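Local atomic coordinates of dihydrofolate reductase (Coxiella burnetii, PDB entry 3TQA), a protein that probably catalyses the NADPH-dependent reduction of dihydrofolate to tetrahydrofolate, a key step in folate metabolism needed for glycine, purine and DNA precursor synthesis. Residues A[3-8]-A[104-109]; A[7-12]-A[112-117]. All blocks are in the same frame, centred on the assembly; numbering follows the deposited sequence.

Contact 1: residues A[3-8]-A[104-109]; sequences ITLIAA and EALPKA. With NDP (NADPH dihydro-nicotinamide-adenine-dinucleotide phosphate), chain B.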
loop_
_atom_site.group_PDB
_atom_site.type_symbol
_atom_site.label_atom_id
_atom_site.label_comp_id
_atom_site.label_asym_id
_atom_site.label_seq_id
_atom_site.Cartn_x
_atom_site.Cartn_y
_atom_site.Cartn_z
ATOM N N ILE A 3 6.316 -8.018 -7.181
ATOM C CA ILE A 3 5.620 -6.763 -6.909
ATOM C C ILE A 3 4.423 -7.040 -6.004
ATOM O O ILE A 3 3.517 -7.785 -6.379
ATOM C CB ILE A 3 5.140 -6.083 -8.208
ATOM C CG1 ILE A 3 6.336 -5.737 -9.099
ATOM C CG2 ILE A 3 4.342 -4.823 -7.890
ATOM C CD1 ILE A 3 5.954 -5.087 -10.411
ATOM N N THR A 4 4.428 -6.436 -4.816
ATOM C CA THR A 4 3.371 -6.639 -3.831
ATOM C C THR A 4 2.657 -5.326 -3.519
ATOM O O THR A 4 3.295 -4.294 -3.321
ATOM C CB THR A 4 3.937 -7.226 -2.524
ATOM O OG1 THR A 4 4.526 -8.505 -2.789
ATOM C CG2 THR A 4 2.840 -7.386 -1.476
ATOM N N LEU A 5 1.329 -5.376 -3.481
ATOM C CA LEU A 5 0.516 -4.227 -3.097
ATOM C C LEU A 5 -0.003 -4.452 -1.680
ATOM O O LEU A 5 -0.655 -5.461 -1.410
ATOM C CB LEU A 5 -0.655 -4.040 -4.066
ATOM C CG LEU A 5 -0.381 -3.351 -5.410
ATOM C CD1 LEU A 5 0.874 -3.876 -6.075
ATOM C CD2 LEU A 5 -1.579 -3.507 -6.337
ATOM N N ILE A 6 0.303 -3.521 -0.780
ATOM C CA ILE A 6 -0.190 -3.578 0.593
ATOM C C ILE A 6 -1.062 -2.354 0.868
ATOM O O ILE A 6 -0.644 -1.216 0.640
ATOM C CB ILE A 6 0.969 -3.675 1.621
ATOM C CG1 ILE A 6 0.423 -3.918 3.031
ATOM C CG2 ILE A 6 1.836 -2.419 1.601
ATOM C CD1 ILE A 6 1.486 -4.318 4.036
ATOM N N ALA A 7 -2.279 -2.596 1.347
ATOM C CA ALA A 7 -3.236 -1.523 1.587
ATOM C C ALA A 7 -4.315 -1.945 2.579
ATOM O O ALA A 7 -4.720 -3.108 2.608
ATOM C CB ALA A 7 -3.874 -1.090 0.275
ATOM N N ALA A 8 -4.763 -0.992 3.392
ATOM C CA ALA A 8 -5.900 -1.191 4.282
ATOM C C ALA A 8 -7.123 -0.513 3.679
ATOM O O ALA A 8 -7.072 0.664 3.320
ATOM C CB ALA A 8 -5.603 -0.621 5.661
ATOM N N GLU A 104 -1.970 1.916 -11.308
ATOM C CA GLU A 104 -0.896 1.668 -12.271
ATOM C C GLU A 104 -0.116 0.390 -11.946
ATOM O O GLU A 104 0.346 -0.301 -12.852
ATOM C CB GLU A 104 0.063 2.860 -12.325
ATOM C CG GLU A 104 1.119 2.748 -13.428
ATOM C CD GLU A 104 1.988 3.987 -13.554
ATOM O OE1 GLU A 104 1.824 4.919 -12.740
ATOM O OE2 GLU A 104 2.837 4.025 -14.470
ATOM N N ALA A 105 0.031 0.088 -10.658
ATOM C CA ALA A 105 0.762 -1.106 -10.220
ATOM C C ALA A 105 -0.058 -2.394 -10.351
ATOM O O ALA A 105 0.503 -3.466 -10.580
ATOM C CB ALA A 105 1.235 -0.931 -8.785
ATOM N N LEU A 106 -1.380 -2.281 -10.212
ATOM C CA LEU A 106 -2.277 -3.445 -10.201
ATOM C C LEU A 106 -2.058 -4.438 -11.352
ATOM O O LEU A 106 -1.984 -5.642 -11.106
ATOM C CB LEU A 106 -3.748 -2.996 -10.163
ATOM C CG LEU A 106 -4.804 -4.094 -10.005
ATOM C CD1 LEU A 106 -4.601 -4.862 -8.706
ATOM C CD2 LEU A 106 -6.197 -3.492 -10.057
ATOM N N PRO A 107 -1.957 -3.950 -12.606
ATOM C CA PRO A 107 -1.715 -4.887 -13.715
ATOM C C PRO A 107 -0.348 -5.588 -13.684
ATOM O O PRO A 107 -0.172 -6.611 -14.350
ATOM C CB PRO A 107 -1.839 -3.999 -14.964
ATOM C CG PRO A 107 -1.649 -2.609 -14.478
ATOM C CD PRO A 107 -2.210 -2.584 -13.099
ATOM N N LYS A 108 0.601 -5.041 -12.925
ATOM C CA LYS A 108 1.928 -5.639 -12.770
ATOM C C LYS A 108 2.112 -6.354 -11.427
ATOM O O LYS A 108 3.187 -6.887 -11.155
ATOM C CB LYS A 108 3.003 -4.560 -12.920
ATOM C CG LYS A 108 2.984 -3.852 -14.263
ATOM C CD LYS A 108 4.074 -2.797 -14.348
ATOM C CE LYS A 108 4.162 -2.209 -15.744
ATOM N NZ LYS A 108 5.254 -1.205 -15.852
ATOM N N ALA A 109 1.069 -6.372 -10.598
ATOM C CA ALA A 109 1.159 -6.936 -9.251
ATOM C C ALA A 109 1.176 -8.464 -9.259
ATOM O O ALA A 109 0.367 -9.099 -9.934
ATOM C CB ALA A 109 0.006 -6.437 -8.395
HETATM P PA NDP B . -1.038 9.212 -4.242
HETATM O O1A NDP B . -1.379 8.189 -5.298
HETATM O O2A NDP B . -0.418 8.781 -2.939
HETATM O O5B NDP B . -0.032 10.270 -4.894
HETATM C C5B NDP B . -0.420 11.053 -6.019
HETATM C C4B NDP B . 0.821 11.802 -6.471
HETATM O O4B NDP B . 1.885 10.868 -6.687
HETATM C C3B NDP B . 0.651 12.562 -7.774
HETATM O O3B NDP B . 0.151 13.883 -7.557
HETATM C C2B NDP B . 2.060 12.541 -8.317
HETATM O O2B NDP B . 2.878 13.490 -7.641
HETATM C C1B NDP B . 2.574 11.175 -7.902
HETATM N N9A NDP B . 2.332 10.117 -8.915
HETATM C C8A NDP B . 1.362 9.182 -8.883
HETATM N N7A NDP B . 1.442 8.365 -9.967
HETATM C C5A NDP B . 2.486 8.770 -10.708
HETATM C C6A NDP B . 3.129 8.351 -11.975
HETATM N N6A NDP B . 2.658 7.301 -12.687
HETATM N N1A NDP B . 4.205 9.050 -12.400
HETATM C C2A NDP B . 4.694 10.099 -11.708
HETATM N N3A NDP B . 4.153 10.530 -10.550
HETATM C C4A NDP B . 3.071 9.923 -10.008
HETATM O O3 NDP B . -2.320 10.149 -3.945
HETATM P PN NDP B . -3.787 9.585 -3.596
HETATM O O1N NDP B . -4.232 8.632 -4.682
HETATM O O2N NDP B . -4.651 10.775 -3.256
HETATM O O5D NDP B . -3.540 8.745 -2.245
HETATM C C5D NDP B . -3.419 9.373 -0.968
HETATM C C4D NDP B . -4.614 8.977 -0.110
HETATM O O4D NDP B . -4.686 7.548 -0.025
HETATM C C3D NDP B . -4.508 9.503 1.314
HETATM O O3D NDP B . -5.786 9.960 1.765
HETATM C C2D NDP B . -4.063 8.307 2.130
HETATM O O2D NDP B . -4.588 8.346 3.463
HETATM C C1D NDP B . -4.609 7.124 1.341
HETATM N N1N NDP B . -3.761 5.934 1.481
HETATM C C2N NDP B . -4.266 4.874 2.139
HETATM C C3N NDP B . -3.535 3.706 2.320
HETATM C C7N NDP B . -4.118 2.536 3.059
HETATM O O7N NDP B . -3.451 1.522 3.201
HETATM N N7N NDP B . -5.357 2.629 3.544
HETATM C C4N NDP B . -2.145 3.660 1.750
HETATM C C5N NDP B . -1.676 4.847 1.053
HETATM C C6N NDP B . -2.524 5.943 0.949
HETATM P P2B NDP B . 3.132 14.997 -8.129
HETATM O O1X NDP B . 1.776 15.641 -7.994
HETATM O O2X NDP B . 4.152 15.510 -7.143
HETATM O O3X NDP B . 3.642 14.849 -9.542
#
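Ala-8 N donates to O7N of the nicotinamide carboxamide at 2.8 Å and nearly straight (174°), at one end of a strand whose other end, through Ile-3 and Leu-5, packs on residues 105-109. The return bond from N7N of the cofactor to Ala-8 O is weak and bent. The side chain of Ile-3 lies against the carbonyl oxygen of Lys-108, with its terminal methyl, CD1, 3.4 Å from that O. With CG1 placed beside the backbone N and the chain extended beyond it (chi2 179°), the isoleucine carries CD1 past the oxygen to CB of Lys-108, crossing that side chain obliquely. The lysine chain runs on away from the strand to a salt bridge with Asp-81.

Leu-5, two residues along the strand, fills the neighbouring position with a forked grip. Its CD1 sits 3.6 Å from CB of Ala-109, and CD2 meets the same methyl from the other branch, so that the alanine fits into the fork of the leucine. CD1 also reaches CB of Ala-105 at 4.0 Å, whereas CD2 turns to the backbone of Leu-106, 3.9 Å from its CA. Ala-105, Leu-106 and Ala-109 are brought together on a stretch that includes a 3-10 turn at 106-108, with Lys-108 N bonded to Ala-105 O at 2.8 Å.

Segment 104-109 reaches NADPH as well: Glu-104 OE1 lies beside N6A of the adenine, in a weak, bent bond whose short length makes it doubtful. The last part of helix 99-105 and the turn after it, packed on strand 2-10, belong to the beta-alpha-beta crossover from strand 92-97 to strand 111-117 in the dihydrofolate reductase fold.

Contact 2: residues A[7-12]-A[112-117]; sequences AAMDKN and MILTII. With NDP (NADPH dihydro-nicotinamide-adenine-dinucleotide phosphate), chain B.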
loop_
_atom_site.group_PDB
_atom_site.type_symbol
_atom_site.label_atom_id
_atom_site.label_comp_id
_atom_site.label_asym_id
_atom_site.label_seq_id
_atom_site.Cartn_x
_atom_site.Cartn_y
_atom_site.Cartn_z
ATOM N N ALA A 7 -2.279 -2.596 1.347
ATOM C CA ALA A 7 -3.236 -1.523 1.587
ATOM C C ALA A 7 -4.315 -1.945 2.579
ATOM O O ALA A 7 -4.720 -3.108 2.608
ATOM C CB ALA A 7 -3.874 -1.090 0.275
ATOM N N ALA A 8 -4.763 -0.992 3.392
ATOM C CA ALA A 8 -5.900 -1.191 4.282
ATOM C C ALA A 8 -7.123 -0.513 3.679
ATOM O O ALA A 8 -7.072 0.664 3.320
ATOM C CB ALA A 8 -5.603 -0.621 5.661
ATOM N N MET A 9 -8.217 -1.262 3.558
ATOM C CA MET A 9 -9.458 -0.738 2.992
ATOM C C MET A 9 -10.677 -1.235 3.764
ATOM O O MET A 9 -10.571 -2.142 4.591
ATOM C CB MET A 9 -9.575 -1.137 1.520
ATOM C CG MET A 9 -9.793 -2.630 1.287
ATOM S SD MET A 9 -9.566 -3.101 -0.435
ATOM C CE MET A 9 -7.788 -2.955 -0.588
ATOM N N ASP A 10 -11.830 -0.633 3.487
ATOM C CA ASP A 10 -13.092 -1.057 4.095
ATOM C C ASP A 10 -13.842 -1.987 3.133
ATOM O O ASP A 10 -13.271 -2.445 2.140
ATOM C CB ASP A 10 -13.927 0.165 4.523
ATOM C CG ASP A 10 -14.592 0.887 3.356
ATOM O OD1 ASP A 10 -14.238 0.631 2.186
ATOM O OD2 ASP A 10 -15.473 1.732 3.619
ATOM N N LYS A 11 -15.109 -2.272 3.428
ATOM C CA LYS A 11 -15.899 -3.203 2.615
ATOM C C LYS A 11 -16.157 -2.717 1.180
ATOM O O LYS A 11 -16.412 -3.528 0.292
ATOM C CB LYS A 11 -17.222 -3.543 3.316
ATOM C CG LYS A 11 -18.230 -2.401 3.391
ATOM C CD LYS A 11 -19.254 -2.615 4.509
ATOM C CE LYS A 11 -20.044 -3.912 4.347
ATOM N NZ LYS A 11 -20.719 -4.014 3.023
ATOM N N ASN A 12 -16.088 -1.402 0.964
ATOM C CA ASN A 12 -16.247 -0.810 -0.373
ATOM C C ASN A 12 -14.925 -0.342 -0.997
ATOM O O ASN A 12 -14.926 0.473 -1.922
ATOM C CB ASN A 12 -17.231 0.364 -0.306
ATOM C CG ASN A 12 -18.605 -0.051 0.180
ATOM O OD1 ASN A 12 -18.958 -1.229 0.151
ATOM N ND2 ASN A 12 -19.392 0.922 0.624
ATOM N N MET A 112 -0.908 -9.479 -3.315
ATOM C CA MET A 112 -1.640 -8.442 -2.584
ATOM C C MET A 112 -1.834 -8.858 -1.127
ATOM O O MET A 112 -2.324 -9.951 -0.851
ATOM C CB MET A 112 -3.002 -8.169 -3.232
ATOM C CG MET A 112 -2.929 -7.383 -4.535
ATOM S SD MET A 112 -4.487 -6.586 -4.992
ATOM C CE MET A 112 -5.515 -8.012 -5.330
ATOM N N ILE A 113 -1.430 -7.984 -0.207
ATOM C CA ILE A 113 -1.669 -8.171 1.223
ATOM C C ILE A 113 -2.652 -7.092 1.673
ATOM O O ILE A 113 -2.258 -5.962 1.963
ATOM C CB ILE A 113 -0.364 -8.076 2.045
ATOM C CG1 ILE A 113 0.648 -9.118 1.562
ATOM C CG2 ILE A 113 -0.652 -8.276 3.530
ATOM C CD1 ILE A 113 1.942 -9.133 2.354
ATOM N N LEU A 114 -3.932 -7.450 1.714
ATOM C CA LEU A 114 -4.998 -6.484 1.960
ATOM C C LEU A 114 -5.626 -6.664 3.336
ATOM O O LEU A 114 -5.923 -7.785 3.752
ATOM C CB LEU A 114 -6.082 -6.614 0.890
ATOM C CG LEU A 114 -5.622 -6.488 -0.563
ATOM C CD1 LEU A 114 -6.806 -6.674 -1.497
ATOM C CD2 LEU A 114 -4.934 -5.150 -0.816
ATOM N N THR A 115 -5.815 -5.547 4.036
ATOM C CA THR A 115 -6.604 -5.512 5.259
ATOM C C THR A 115 -7.986 -4.971 4.904
ATOM O O THR A 115 -8.114 -3.815 4.505
ATOM C CB THR A 115 -5.953 -4.616 6.334
ATOM O OG1 THR A 115 -4.630 -5.087 6.618
ATOM C CG2 THR A 115 -6.775 -4.623 7.615
ATOM N N ILE A 116 -9.009 -5.813 5.032
ATOM C CA ILE A 116 -10.379 -5.422 4.704
ATOM C C ILE A 116 -11.202 -5.274 5.980
ATOM O O ILE A 116 -11.408 -6.244 6.712
ATOM C CB ILE A 116 -11.059 -6.440 3.774
ATOM C CG1 ILE A 116 -10.230 -6.637 2.501
ATOM C CG2 ILE A 116 -12.466 -5.969 3.420
ATOM C CD1 ILE A 116 -10.853 -7.590 1.507
ATOM N N ILE A 117 -11.674 -4.056 6.233
ATOM C CA ILE A 117 -12.435 -3.748 7.442
ATOM C C ILE A 117 -13.925 -3.964 7.186
ATOM O O ILE A 117 -14.461 -3.493 6.182
ATOM C CB ILE A 117 -12.208 -2.290 7.896
ATOM C CG1 ILE A 117 -10.711 -2.003 8.062
ATOM C CG2 ILE A 117 -12.941 -2.020 9.205
ATOM C CD1 ILE A 117 -10.391 -0.537 8.223
HETATM P PA NDP B . -1.038 9.212 -4.242
HETATM O O1A NDP B . -1.379 8.189 -5.298
HETATM O O2A NDP B . -0.418 8.781 -2.939
HETATM O O5B NDP B . -0.032 10.270 -4.894
HETATM C C5B NDP B . -0.420 11.053 -6.019
HETATM C C4B NDP B . 0.821 11.802 -6.471
HETATM O O4B NDP B . 1.885 10.868 -6.687
HETATM C C3B NDP B . 0.651 12.562 -7.774
HETATM O O3B NDP B . 0.151 13.883 -7.557
HETATM C C2B NDP B . 2.060 12.541 -8.317
HETATM O O2B NDP B . 2.878 13.490 -7.641
HETATM C C1B NDP B . 2.574 11.175 -7.902
HETATM N N9A NDP B . 2.332 10.117 -8.915
HETATM C C8A NDP B . 1.362 9.182 -8.883
HETATM N N7A NDP B . 1.442 8.365 -9.967
HETATM C C5A NDP B . 2.486 8.770 -10.708
HETATM C C6A NDP B . 3.129 8.351 -11.975
HETATM N N6A NDP B . 2.658 7.301 -12.687
HETATM N N1A NDP B . 4.205 9.050 -12.400
HETATM C C2A NDP B . 4.694 10.099 -11.708
HETATM N N3A NDP B . 4.153 10.530 -10.550
HETATM C C4A NDP B . 3.071 9.923 -10.008
HETATM O O3 NDP B . -2.320 10.149 -3.945
HETATM P PN NDP B . -3.787 9.585 -3.596
HETATM O O1N NDP B . -4.232 8.632 -4.682
HETATM O O2N NDP B . -4.651 10.775 -3.256
HETATM O O5D NDP B . -3.540 8.745 -2.245
HETATM C C5D NDP B . -3.419 9.373 -0.968
HETATM C C4D NDP B . -4.614 8.977 -0.110
HETATM O O4D NDP B . -4.686 7.548 -0.025
HETATM C C3D NDP B . -4.508 9.503 1.314
HETATM O O3D NDP B . -5.786 9.960 1.765
HETATM C C2D NDP B . -4.063 8.307 2.130
HETATM O O2D NDP B . -4.588 8.346 3.463
HETATM C C1D NDP B . -4.609 7.124 1.341
HETATM N N1N NDP B . -3.761 5.934 1.481
HETATM C C2N NDP B . -4.266 4.874 2.139
HETATM C C3N NDP B . -3.535 3.706 2.320
HETATM C C7N NDP B . -4.118 2.536 3.059
HETATM O O7N NDP B . -3.451 1.522 3.201
HETATM N N7N NDP B . -5.357 2.629 3.544
HETATM C C4N NDP B . -2.145 3.660 1.750
HETATM C C5N NDP B . -1.676 4.847 1.053
HETATM C C6N NDP B . -2.524 5.943 0.949
HETATM P P2B NDP B . 3.132 14.997 -8.129
HETATM O O1X NDP B . 1.776 15.641 -7.994
HETATM O O2X NDP B . 4.152 15.510 -7.143
HETATM O O3X NDP B . 3.642 14.849 -9.542
#
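Two bends in Met-9, at chi1 (69°, with CG between the backbone N and the carbonyl carbon) and at chi3 (72°), fold its thioether back so that CE lands on Leu-114, 3.6 Å from CD2. The side chains cross at a slant, and CE touches both methyls of the leucine. They lie on one face of a parallel strand pair at the heart of the mixed sheet of the dihydrofolate reductase fold. On the same face CG of Met-9 lies 4.2 Å from CG1 of Ile-116, and Phe-127 covers Ala-7 and Met-9.

The backbones illustrate how a parallel pair is stitched: alternate residues of the first strand each use both N and O. Ala-7 O receives Thr-115 N, and Met-9 N gives a bond of 2.7 Å to Thr-115 O that is almost straight at both ends. Met-9 O in turn accepts Ile-117 N at 2.8 Å. The bond from Ala-7 N to Ile-113 O is weak. CA-H groups add to the seam, among them Ile-116 CA, which lies 3.3 Å from Met-9 O.

Ala-8 and Thr-115 share the other face, CB to CB at 4.1 Å, and there OG1 of Thr-115 is hydrogen-bonded to Asp-28 of helix 26-36. Because the polar backbone atoms of Ala-8 point away from strand 112-117, they remain available to the cofactor. The carboxylate of Asp-10 ties together the two chains that leave the pair: OD2 accepts from Phe-121 N, OD1 from Leu-14 N and, in a weak bond, from Asn-12 N.

In the fold
The centres of the two contacts lie about 12 Å apart, and both use strand 2-10, with residues 7-8 belonging to each. Contact 1 sets the beginning of that strand against the last part of helix 99-105 and the turn that follows it; contact 2 pairs its later part with strand 111-117, which comes next in the chain. Nearly a hundred residues separate the partners in each case, so the first strand is clasped by consecutive elements that come much later. A probable hydrogen bond between Leu-5 O and Ile-113 N joins the two regions. Contact 2 is part of the sheet itself, while contact 1 packs the preceding helix and turn against it, and NADPH touches both.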